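Local coordinates for protein exoribonuclease II, mitochondrial (PDB 6F3H) that degrades mitochondrial RNA from the 3' end as the exoribonuclease component of the mtEXO degradosome, which couples it tightly to a helicase, at residues L154-R157 and Y158-S162; V168-M171 and S172-I176; W220-R223 and E224-N228. The protein carries 1 engineered substitution. All blocks are in the same frame, centred on the assembly; numbering follows the deposited sequence.

How the interactions relate
Along the chain the three contacts follow one another in series: interaction 1 closes helix 123-159, interaction 2 passes from strand 166-169 into helix 170-178, and interaction 3 covers the last turns of helix 212-226. Their centres lie 13 to 15 Å apart. Interactions 1 and 2 touch, I155 CD1 meeting L173 CD1 at 4.0 Å, while interaction 3 stays about 5 Å from either at the nearest atoms. The three helices pack with an antiparallel sheet ordered 166-169, 242-248, 231-237, a topology consistent with a winged-helix domain. All three contacts lie away from the magnesium site; they join the helices and sheet of this domain.

Interaction 1 (L154-R157 and Y158-S162); sequences LIHR and YLQDS
I155 and L159, one helical turn apart, run side by side in the same direction, their CD1 atoms 4.1 Å from each other. This is the better-buried side of the turn, I155 being buried and L159 partly so. I155 places CG1 between the backbone N and the carbonyl carbon (chi1 52°), which brings its CD1 round to L159, and the two branched residues continue into apolar neighbours: L173 and I176 of helix 170-178 touching I155, and I199 of helix 193-200 against L159. The backbone is gripped here too, since I155 O accepts from both Y158 N (2.8 Å) and L159 N (2.9 Å), the second bond being the straighter, with an N-H...O angle of 163°.

H156 is also buried. Its imidazole meets the aliphatic start of Q160, CE1 lying 3.8 Å from Q160 CB, and NE2 makes weak hydrogen bonds to L230 O and L249 O while the ring packs edge-to-face with W231. A histidine suits the spot because it is flat enough to pack and still polar enough to use those carbonyls.

Toward solvent, burial falls off. L154 and Y158 are partly exposed, the leucine CD1 lying at the edge of the tyrosine ring, though its exact place is doubtful. Y158 also packs on V195 and sends its OH to D192. R157 is exposed, as suits a charged residue.

Q160 N still donates to H156 O (3.2 Å), yet Q160 itself has left helical backbone angles. This is the C-terminal end of helix 123-159, the helix preceding the first strand in what resembles a winged-helix domain.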
loop_
_atom_site.group_PDB
_atom_site.type_symbol
_atom_site.label_atom_id
_atom_site.label_comp_id
_atom_site.label_asym_id
_atom_site.label_seq_id
_atom_site.Cartn_x
_atom_site.Cartn_y
_atom_site.Cartn_z
ATOM N N LEU A 154 3.238 -4.187 -29.490
ATOM C CA LEU A 154 2.356 -3.314 -30.251
ATOM C C LEU A 154 1.597 -2.370 -29.337
ATOM O O LEU A 154 1.739 -1.146 -29.429
ATOM C CB LEU A 154 1.383 -4.148 -31.078
ATOM C CG LEU A 154 0.381 -3.344 -31.918
ATOM C CD1 LEU A 154 0.967 -2.073 -32.547
ATOM C CD2 LEU A 154 -0.148 -4.241 -33.005
ATOM N N ILE A 155 0.767 -2.921 -28.452
ATOM C CA ILE A 155 -0.002 -2.028 -27.620
ATOM C C ILE A 155 0.895 -1.263 -26.695
ATOM O O ILE A 155 0.495 -0.207 -26.214
ATOM C CB ILE A 155 -1.076 -2.796 -26.855
ATOM C CG1 ILE A 155 -0.465 -3.981 -26.117
ATOM C CG2 ILE A 155 -2.057 -3.304 -27.807
ATOM C CD1 ILE A 155 0.194 -3.677 -24.821
ATOM N N HIS A 156 2.116 -1.735 -26.441
ATOM C CA HIS A 156 3.049 -0.852 -25.767
ATOM C C HIS A 156 3.192 0.456 -26.532
ATOM O O HIS A 156 3.445 1.498 -25.924
ATOM C CB HIS A 156 4.425 -1.496 -25.586
ATOM C CG HIS A 156 5.383 -0.626 -24.828
ATOM N ND1 HIS A 156 5.972 0.497 -25.373
ATOM C CD2 HIS A 156 5.810 -0.683 -23.544
ATOM C CE1 HIS A 156 6.740 1.077 -24.467
ATOM N NE2 HIS A 156 6.657 0.382 -23.346
ATOM N N ARG A 157 3.040 0.430 -27.862
ATOM C CA ARG A 157 3.079 1.683 -28.612
ATOM C C ARG A 157 1.884 2.583 -28.290
ATOM O O ARG A 157 2.016 3.810 -28.319
ATOM C CB ARG A 157 3.177 1.406 -30.112
ATOM C CG ARG A 157 4.031 2.440 -30.810
ATOM C CD ARG A 157 4.093 2.246 -32.305
ATOM N NE ARG A 157 2.943 1.509 -32.830
ATOM C CZ ARG A 157 3.047 0.428 -33.599
ATOM N NH1 ARG A 157 1.961 -0.193 -34.050
ATOM N NH2 ARG A 157 4.252 -0.026 -33.925
ATOM N N TYR A 158 0.734 2.018 -27.931
ATOM C CA TYR A 158 -0.439 2.857 -27.675
ATOM C C TYR A 158 -0.550 3.283 -26.208
ATOM O O TYR A 158 -1.045 4.381 -25.912
ATOM C CB TYR A 158 -1.719 2.137 -28.127
ATOM C CG TYR A 158 -1.868 1.979 -29.640
ATOM C CD1 TYR A 158 -1.263 0.925 -30.317
ATOM C CD2 TYR A 158 -2.629 2.876 -30.386
ATOM C CE1 TYR A 158 -1.403 0.780 -31.691
ATOM C CE2 TYR A 158 -2.773 2.733 -31.764
ATOM C CZ TYR A 158 -2.160 1.685 -32.407
ATOM O OH TYR A 158 -2.299 1.533 -33.770
ATOM N N LEU A 159 -0.128 2.424 -25.278
ATOM C CA LEU A 159 -0.228 2.719 -23.849
ATOM C C LEU A 159 0.864 3.664 -23.373
ATOM O O LEU A 159 0.624 4.489 -22.492
ATOM C CB LEU A 159 -0.156 1.434 -23.041
ATOM C CG LEU A 159 -1.212 0.431 -23.461
ATOM C CD1 LEU A 159 -1.253 -0.706 -22.478
ATOM C CD2 LEU A 159 -2.540 1.120 -23.530
ATOM N N GLN A 160 2.063 3.531 -23.922
ATOM C CA GLN A 160 3.211 4.328 -23.519
ATOM C C GLN A 160 2.852 5.810 -23.508
ATOM O O GLN A 160 2.017 6.272 -24.290
ATOM C CB GLN A 160 4.370 4.054 -24.491
ATOM C CG GLN A 160 5.690 4.757 -24.225
ATOM C CD GLN A 160 6.051 5.718 -25.337
ATOM O OE1 GLN A 160 5.173 6.144 -26.075
ATOM N NE2 GLN A 160 7.339 6.056 -25.474
ATOM N N ASP A 161 3.445 6.551 -22.572
ATOM C CA ASP A 161 3.468 8.006 -22.620
ATOM C C ASP A 161 4.912 8.435 -22.769
ATOM O O ASP A 161 5.779 7.985 -22.012
ATOM C CB ASP A 161 2.830 8.651 -21.387
ATOM C CG ASP A 161 2.664 10.181 -21.530
ATOM O OD1 ASP A 161 3.355 10.800 -22.379
ATOM O OD2 ASP A 161 1.784 10.758 -20.837
ATOM N N SER A 162 5.155 9.304 -23.748
ATOM C CA SER A 162 6.501 9.739 -24.069
ATOM C C SER A 162 7.232 10.389 -22.887
ATOM O O SER A 162 8.469 10.451 -22.904
ATOM C CB SER A 162 6.436 10.685 -25.261
ATOM O OG SER A 162 7.631 11.426 -25.364
#

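Interaction 2 (V168-M171 and S172-I176); sequences VNFM and SLVRI
S172, in the first turn of helix 170-178, lies against N169, whose CB is 3.8 Å from the serine OG. N169 holds the N-cap position, a place that suits asparagine in general because a short polar side chain can accept from backbone N-H groups of the first turn, which have no carbonyl partner within the helix; with chi1 at 175° its CG stands anti to the backbone N and is directed toward S172.

L173 follows with two ties to the strand end. Its N makes a weak hydrogen bond to N169 O (3.3 Å), and its CB packs 4.4 Å from V168 CG2. Leucine fits here because its branched side chain is buried among apolar neighbours, while V168 turns to V248.

Strand 166-169 thus passes straight into helix 170-178, the step from first strand to second helix expected of a winged-helix topology. V168 and F170 are backbone-bonded to V246 and T244 of the adjoining strand, so the junction is tied to the sheet.

V174 brings CG2 obliquely to the ring of F170, 3.7 Å from CE2, and its N donates to F170 O at 3.0 Å with an N-H...O angle of 165°. The aromatic ring and the compact valine both touch L215 of helix 212-226.

R175 N bonds to M171 O at 2.9 Å. The arginine chain then folds back so that a face of its guanidinium covers this same carbonyl oxygen, with NH2 3.9 Å from CB of M171, a selenomethionine, and bonded to K208 O. I176, closing the segment, donates its N to S172 O.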
loop_
_atom_site.group_PDB
_atom_site.type_symbol
_atom_site.label_atom_id
_atom_site.label_comp_id
_atom_site.label_asym_id
_atom_site.label_seq_id
_atom_site.Cartn_x
_atom_site.Cartn_y
_atom_site.Cartn_z
ATOM N N VAL A 168 -0.703 0.774 -15.658
ATOM C CA VAL A 168 -1.986 0.300 -16.156
ATOM C C VAL A 168 -2.427 -0.889 -15.321
ATOM O O VAL A 168 -1.613 -1.717 -14.894
ATOM C CB VAL A 168 -1.972 -0.090 -17.647
ATOM C CG1 VAL A 168 -1.375 0.996 -18.476
ATOM C CG2 VAL A 168 -1.208 -1.361 -17.844
ATOM N N ASN A 169 -3.739 -0.953 -15.091
ATOM C CA ASN A 169 -4.328 -2.117 -14.462
ATOM C C ASN A 169 -3.867 -3.339 -15.221
ATOM O O ASN A 169 -3.838 -3.349 -16.453
ATOM C CB ASN A 169 -5.854 -2.025 -14.467
ATOM C CG ASN A 169 -6.517 -3.279 -13.922
ATOM O OD1 ASN A 169 -5.913 -4.033 -13.145
ATOM N ND2 ASN A 169 -7.760 -3.524 -14.348
ATOM N N PHE A 170 -3.409 -4.335 -14.492
ATOM C CA PHE A 170 -2.921 -5.505 -15.188
ATOM C C PHE A 170 -4.050 -6.265 -15.874
ATOM O O PHE A 170 -3.828 -6.905 -16.904
ATOM C CB PHE A 170 -2.180 -6.379 -14.203
ATOM C CG PHE A 170 -1.391 -7.426 -14.848
ATOM C CD1 PHE A 170 -0.121 -7.151 -15.313
ATOM C CD2 PHE A 170 -1.906 -8.693 -15.007
ATOM C CE1 PHE A 170 0.630 -8.130 -15.929
ATOM C CE2 PHE A 170 -1.159 -9.681 -15.620
ATOM C CZ PHE A 170 0.115 -9.395 -16.084
HETATM N N MSE A 171 -5.258 -6.203 -15.333
HETATM C CA MSE A 171 -6.393 -6.949 -15.871
HETATM C C MSE A 171 -6.869 -6.378 -17.160
HETATM O O MSE A 171 -7.113 -7.088 -18.126
HETATM C CB MSE A 171 -7.543 -6.945 -14.881
HETATM C CG MSE A 171 -7.232 -7.763 -13.675
HETATM SE SE MSE A 171 -6.097 -9.205 -14.295
HETATM C CE MSE A 171 -5.981 -10.271 -12.675
ATOM N N SER A 172 -7.050 -5.060 -17.130
ATOM C CA SER A 172 -7.361 -4.334 -18.345
ATOM C C SER A 172 -6.390 -4.727 -19.430
ATOM O O SER A 172 -6.754 -4.841 -20.602
ATOM C CB SER A 172 -7.309 -2.824 -18.079
ATOM O OG SER A 172 -8.376 -2.403 -17.239
ATOM N N LEU A 173 -5.148 -4.966 -19.045
ATOM C CA LEU A 173 -4.123 -5.317 -20.012
ATOM C C LEU A 173 -4.343 -6.706 -20.582
ATOM O O LEU A 173 -4.347 -6.898 -21.804
ATOM C CB LEU A 173 -2.772 -5.229 -19.337
ATOM C CG LEU A 173 -1.666 -5.676 -20.251
ATOM C CD1 LEU A 173 -1.616 -4.726 -21.426
ATOM C CD2 LEU A 173 -0.376 -5.671 -19.470
ATOM N N VAL A 174 -4.526 -7.688 -19.710
ATOM C CA VAL A 174 -4.848 -9.032 -20.163
ATOM C C VAL A 174 -6.019 -9.017 -21.135
ATOM O O VAL A 174 -5.966 -9.637 -22.206
ATOM C CB VAL A 174 -5.146 -9.912 -18.946
ATOM C CG1 VAL A 174 -5.672 -11.242 -19.392
ATOM C CG2 VAL A 174 -3.892 -10.050 -18.128
ATOM N N ARG A 175 -7.074 -8.265 -20.800
ATOM C CA ARG A 175 -8.256 -8.226 -21.655
ATOM C C ARG A 175 -7.888 -7.767 -23.055
ATOM O O ARG A 175 -8.306 -8.368 -24.048
ATOM C CB ARG A 175 -9.308 -7.298 -21.054
ATOM C CG ARG A 175 -10.224 -8.000 -20.096
ATOM C CD ARG A 175 -11.310 -7.113 -19.547
ATOM N NE ARG A 175 -11.528 -7.494 -18.162
ATOM C CZ ARG A 175 -11.085 -6.789 -17.134
ATOM N NH1 ARG A 175 -10.435 -5.651 -17.344
ATOM N NH2 ARG A 175 -11.301 -7.215 -15.899
ATOM N N ILE A 176 -7.063 -6.732 -23.147
ATOM C CA ILE A 176 -6.649 -6.234 -24.446
ATOM C C ILE A 176 -5.930 -7.315 -25.224
ATOM O O ILE A 176 -6.123 -7.470 -26.436
ATOM C CB ILE A 176 -5.759 -5.004 -24.257
ATOM C CG1 ILE A 176 -6.554 -3.930 -23.538
ATOM C CG2 ILE A 176 -5.189 -4.544 -25.577
ATOM C CD1 ILE A 176 -5.816 -2.677 -23.392
#

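Interaction 3 (W220-R223 and E224-N228); sequences WGVR and EQQQN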
loop_
_atom_site.group_PDB
_atom_site.type_symbol
_atom_site.label_atom_id
_atom_site.label_comp_id
_atom_site.label_asym_id
_atom_site.label_seq_id
_atom_site.Cartn_x
_atom_site.Cartn_y
_atom_site.Cartn_z
ATOM N N TRP A 220 4.137 -13.694 -18.353
ATOM C CA TRP A 220 5.382 -14.138 -18.950
ATOM C C TRP A 220 5.876 -13.174 -20.016
ATOM O O TRP A 220 7.074 -12.883 -20.091
ATOM C CB TRP A 220 5.164 -15.517 -19.548
ATOM C CG TRP A 220 5.136 -16.585 -18.528
ATOM C CD1 TRP A 220 5.652 -16.517 -17.269
ATOM C CD2 TRP A 220 4.642 -17.924 -18.691
ATOM N NE1 TRP A 220 5.479 -17.720 -16.622
ATOM C CE2 TRP A 220 4.862 -18.600 -17.473
ATOM C CE3 TRP A 220 4.032 -18.614 -19.746
ATOM C CZ2 TRP A 220 4.487 -19.930 -17.275
ATOM C CZ3 TRP A 220 3.662 -19.942 -19.552
ATOM C CH2 TRP A 220 3.892 -20.585 -18.325
ATOM N N GLY A 221 4.985 -12.702 -20.878
ATOM C CA GLY A 221 5.411 -11.758 -21.894
ATOM C C GLY A 221 5.987 -10.501 -21.278
ATOM O O GLY A 221 6.997 -9.966 -21.745
ATOM N N VAL A 222 5.362 -10.029 -20.203
ATOM C CA VAL A 222 5.830 -8.818 -19.554
ATOM C C VAL A 222 7.165 -9.063 -18.876
ATOM O O VAL A 222 8.084 -8.248 -18.984
ATOM C CB VAL A 222 4.767 -8.311 -18.572
ATOM C CG1 VAL A 222 5.287 -7.182 -17.746
ATOM C CG2 VAL A 222 3.604 -7.837 -19.343
ATOM N N ARG A 223 7.323 -10.195 -18.196
ATOM C CA ARG A 223 8.622 -10.422 -17.580
ATOM C C ARG A 223 9.707 -10.433 -18.626
ATOM O O ARG A 223 10.808 -9.929 -18.385
ATOM C CB ARG A 223 8.639 -11.716 -16.788
ATOM C CG ARG A 223 7.546 -11.737 -15.812
ATOM C CD ARG A 223 7.960 -10.877 -14.629
ATOM N NE ARG A 223 8.693 -11.635 -13.628
ATOM C CZ ARG A 223 9.967 -11.450 -13.343
ATOM N NH1 ARG A 223 10.659 -10.525 -13.996
ATOM N NH2 ARG A 223 10.537 -12.192 -12.406
ATOM N N GLU A 224 9.388 -10.948 -19.815
ATOM C CA GLU A 224 10.349 -10.947 -20.903
ATOM C C GLU A 224 10.601 -9.530 -21.398
ATOM O O GLU A 224 11.735 -9.045 -21.358
ATOM C CB GLU A 224 9.870 -11.875 -22.028
ATOM C CG GLU A 224 10.486 -13.284 -21.911
ATOM C CD GLU A 224 10.061 -14.280 -22.993
ATOM O OE1 GLU A 224 9.886 -15.484 -22.668
ATOM O OE2 GLU A 224 9.932 -13.875 -24.167
ATOM N N GLN A 225 9.556 -8.810 -21.776
ATOM C CA GLN A 225 9.844 -7.462 -22.248
ATOM C C GLN A 225 10.285 -6.523 -21.125
ATOM O O GLN A 225 10.752 -5.421 -21.415
ATOM C CB GLN A 225 8.638 -6.924 -22.991
ATOM C CG GLN A 225 8.144 -7.883 -24.032
ATOM C CD GLN A 225 7.354 -7.179 -25.095
ATOM O OE1 GLN A 225 6.775 -6.118 -24.857
ATOM N NE2 GLN A 225 7.346 -7.742 -26.289
ATOM N N GLN A 226 10.153 -6.934 -19.858
ATOM C CA GLN A 226 10.762 -6.175 -18.777
ATOM C C GLN A 226 12.247 -6.050 -18.976
ATOM O O GLN A 226 12.858 -5.048 -18.587
ATOM C CB GLN A 226 10.528 -6.831 -17.436
ATOM C CG GLN A 226 9.290 -6.428 -16.739
ATOM C CD GLN A 226 9.163 -7.146 -15.442
ATOM O OE1 GLN A 226 10.020 -7.952 -15.094
ATOM N NE2 GLN A 226 8.110 -6.854 -14.702
ATOM N N GLN A 227 12.848 -7.074 -19.537
ATOM C CA GLN A 227 14.280 -7.052 -19.742
ATOM C C GLN A 227 14.709 -6.020 -20.775
ATOM O O GLN A 227 15.893 -5.689 -20.834
ATOM C CB GLN A 227 14.737 -8.444 -20.133
ATOM C CG GLN A 227 14.482 -9.409 -19.006
ATOM C CD GLN A 227 15.152 -8.965 -17.724
ATOM O OE1 GLN A 227 16.262 -8.415 -17.733
ATOM N NE2 GLN A 227 14.431 -9.117 -16.613
ATOM N N ASN A 228 13.789 -5.480 -21.569
ATOM C CA ASN A 228 14.112 -4.411 -22.506
ATOM C C ASN A 228 13.702 -3.059 -21.989
ATOM O O ASN A 228 13.678 -2.100 -22.762
ATOM C CB ASN A 228 13.400 -4.625 -23.843
ATOM C CG ASN A 228 13.796 -5.909 -24.520
ATOM O OD1 ASN A 228 14.982 -6.185 -24.693
ATOM N ND2 ASN A 228 12.801 -6.722 -24.892
#
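R223 and Q226 meet with their flat ends inclined, the guanidinium and amide planes 47° apart. R223 NH1 donates to Q226 OE1 at 2.9 Å, but the bond is bent (136° at the hydrogen) and the oxygen sits somewhat out of the guanidinium plane. The arginine is bent at both chi2 and chi3, curling back toward the glutamine, which runs extended beyond CG. R223 NE bonds to Y219 OH, so bonds from two nitrogens restrict the rotation of the group. Glutamine suits its place by having an acceptor and a donor: while OE1 takes the arginine, NE2 makes a weak hydrogen bond to G232 O. V222 crosses the same side chain obliquely, its CG1 4.2 Å from Q226 CG.

The backbone keeps the helical pattern, with E224 N on W220 O (3.0 Å) and Q225 N nearly straight onto G221 O (2.8 Å). Q225 OE1 accepts from W231 NE1, a use of its amide that suits a buried glutamine.

W220, E224 and Q225 pack on helix 123-159, where W220 meets W142; V222 and Q226 rest on V234 of strand 231-237.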